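Local coordinates for beta-ketoacyl synthase (Pseudomonas aeruginosa, PDB 4CW4), which catalyses the condensation of acetyl-CoA with malonyl-acyl carrier protein, giving the beta-acetoacetyl-ACP that primes fatty acid biosynthesis, at the interface of chains A and B. Numbering follows the deposited sequence. Chains: chain A/B, Beta-ketoacyl synthase.

The interface of chains A and B. Residues chain A 220, 276-277, 617, 619, 626; chain B 395-398, 412.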
loop_
_atom_site.group_PDB
_atom_site.type_symbol
_atom_site.label_atom_id
_atom_site.label_comp_id
_atom_site.label_asym_id
_atom_site.label_seq_id
_atom_site.Cartn_x
_atom_site.Cartn_y
_atom_site.Cartn_z
ATOM N N ASP A 220 20.175 -0.911 -11.757
ATOM C CA ASP A 220 19.189 -1.622 -10.960
ATOM C C ASP A 220 19.515 -1.647 -9.474
ATOM O O ASP A 220 18.754 -2.216 -8.702
ATOM C CB ASP A 220 18.991 -3.051 -11.484
ATOM C CG ASP A 220 20.261 -3.890 -11.434
ATOM O OD1 ASP A 220 21.366 -3.309 -11.418
ATOM O OD2 ASP A 220 20.141 -5.144 -11.467
ATOM N N VAL A 276 15.822 3.873 -12.567
ATOM C CA VAL A 276 15.264 2.660 -13.177
ATOM C C VAL A 276 15.433 1.440 -12.263
ATOM O O VAL A 276 15.436 0.300 -12.731
ATOM C CB VAL A 276 15.886 2.358 -14.564
ATOM C CG1 VAL A 276 15.555 3.479 -15.523
ATOM C CG2 VAL A 276 17.417 2.116 -14.471
ATOM N N GLY A 277 15.573 1.677 -10.967
ATOM C CA GLY A 277 15.847 0.615 -10.026
ATOM C C GLY A 277 14.616 0.042 -9.361
ATOM O O GLY A 277 13.491 0.227 -9.845
ATOM N N VAL A 617 22.434 -5.249 -19.988
ATOM C CA VAL A 617 21.608 -4.213 -20.585
ATOM C C VAL A 617 22.329 -2.891 -20.412
ATOM O O VAL A 617 22.798 -2.585 -19.320
ATOM C CB VAL A 617 20.246 -4.107 -19.879
ATOM C CG1 VAL A 617 19.392 -3.016 -20.506
ATOM C CG2 VAL A 617 19.539 -5.433 -19.939
ATOM N N VAL A 619 21.686 1.077 -20.498
ATOM C CA VAL A 619 20.596 2.029 -20.364
ATOM C C VAL A 619 21.096 3.442 -20.660
ATOM O O VAL A 619 22.046 3.913 -20.028
ATOM C CB VAL A 619 20.014 1.993 -18.934
ATOM C CG1 VAL A 619 18.809 2.909 -18.827
ATOM C CG2 VAL A 619 19.639 0.559 -18.539
ATOM N N LEU A 626 24.085 -2.694 -16.822
ATOM C CA LEU A 626 23.400 -3.583 -15.901
ATOM C C LEU A 626 23.824 -4.989 -16.307
ATOM O O LEU A 626 23.360 -5.505 -17.323
ATOM C CB LEU A 626 21.879 -3.406 -16.021
ATOM C CG LEU A 626 20.993 -4.073 -14.973
ATOM C CD1 LEU A 626 19.555 -3.605 -15.143
ATOM C CD2 LEU A 626 21.056 -5.582 -15.036
ATOM N N ASN B 395 11.697 -2.870 -11.846
ATOM C CA ASN B 395 12.472 -1.714 -12.290
ATOM C C ASN B 395 11.532 -0.583 -12.673
ATOM O O ASN B 395 10.557 -0.794 -13.404
ATOM C CB ASN B 395 13.337 -2.063 -13.506
ATOM C CG ASN B 395 14.432 -3.050 -13.166
ATOM O OD1 ASN B 395 14.239 -4.275 -13.272
ATOM N ND2 ASN B 395 15.584 -2.531 -12.735
ATOM N N ALA B 396 11.848 0.621 -12.203
ATOM C CA ALA B 396 11.088 1.820 -12.536
ATOM C C ALA B 396 11.552 2.357 -13.899
ATOM O O ALA B 396 12.357 1.724 -14.589
ATOM C CB ALA B 396 11.233 2.870 -11.431
ATOM N N ASP B 397 11.037 3.514 -14.292
ATOM C CA ASP B 397 11.165 3.995 -15.662
ATOM C C ASP B 397 12.189 5.118 -15.829
ATOM O O ASP B 397 12.393 5.588 -16.933
ATOM C CB ASP B 397 9.812 4.540 -16.135
ATOM C CG ASP B 397 8.820 3.457 -16.496
ATOM O OD1 ASP B 397 9.207 2.282 -16.722
ATOM O OD2 ASP B 397 7.616 3.807 -16.576
ATOM N N GLY B 398 12.807 5.569 -14.744
ATOM C CA GLY B 398 13.651 6.743 -14.802
ATOM C C GLY B 398 12.792 7.996 -14.822
ATOM O O GLY B 398 11.623 7.980 -14.384
ATOM N N LEU B 412 14.121 -3.835 -18.650
ATOM C CA LEU B 412 15.027 -4.357 -17.642
ATOM C C LEU B 412 14.433 -5.569 -16.920
ATOM O O LEU B 412 15.129 -6.563 -16.715
ATOM C CB LEU B 412 15.388 -3.271 -16.637
ATOM C CG LEU B 412 16.433 -2.242 -17.089
ATOM C CD1 LEU B 412 16.054 -1.512 -18.358
ATOM C CD2 LEU B 412 16.684 -1.248 -15.975
#
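B:Leu412 and A:Val276 meet across the dimer interface of this thiolase-fold ketosynthase, an enzyme that works as a homodimer. The centre of the patch, whose two-fold twin has the chains exchanged, lies about 30 Å from the active-site A:Cys286, which suggests a structural role in assembly rather than a direct part in catalysis. B:Leu412, in the first turn of helix 409-425, buries 57 Å² between two separate stretches of chain A. With its CG anti to the carbonyl carbon (chi1 -78°), the second torsion points CD2 at A:Val276 and A:Leu626 and CD1 at A:Val619. CD2 touches CG2 of A:Val276 at 3.8 Å, where the two side chains cross at about a right angle. The same methyl also meets A:Leu626 CD1, again at 3.8 Å. That leucine, from strand 626-627, reaches over tip first with CG anti to its backbone N (chi1 -170°). CD1 of B:Leu412 turns instead towards A:Val617 of strand 616-618 and A:Val619 just beyond it, lying 4.1 Å from A:Val619 CG2 and, at much the same separation, A:Val617 CG1.

A:Val276 sits in the loop just ahead of strand 278-283 and uses both branches and its carbonyl. While CG2 faces the leucine, CG1 points to the loop that follows strand 387-394 of chain B and packs over the backbone of B:Gly398, 3.5 Å from its N. The valine carbonyl O accepts a hydrogen bond from the side-chain amide ND2 of B:Asn395 (2.8 Å). This bond is nearly straight, 165° at the hydrogen, and lies in both the carbonyl plane and the amide plane, which should fix the rotation of the carboxamide. ND2 also passes beside A:Asp220 CB. One residue along on each chain, the backbone N of B:Ala396 donates to A:Gly277 O at 2.9 Å, tying the two loops together.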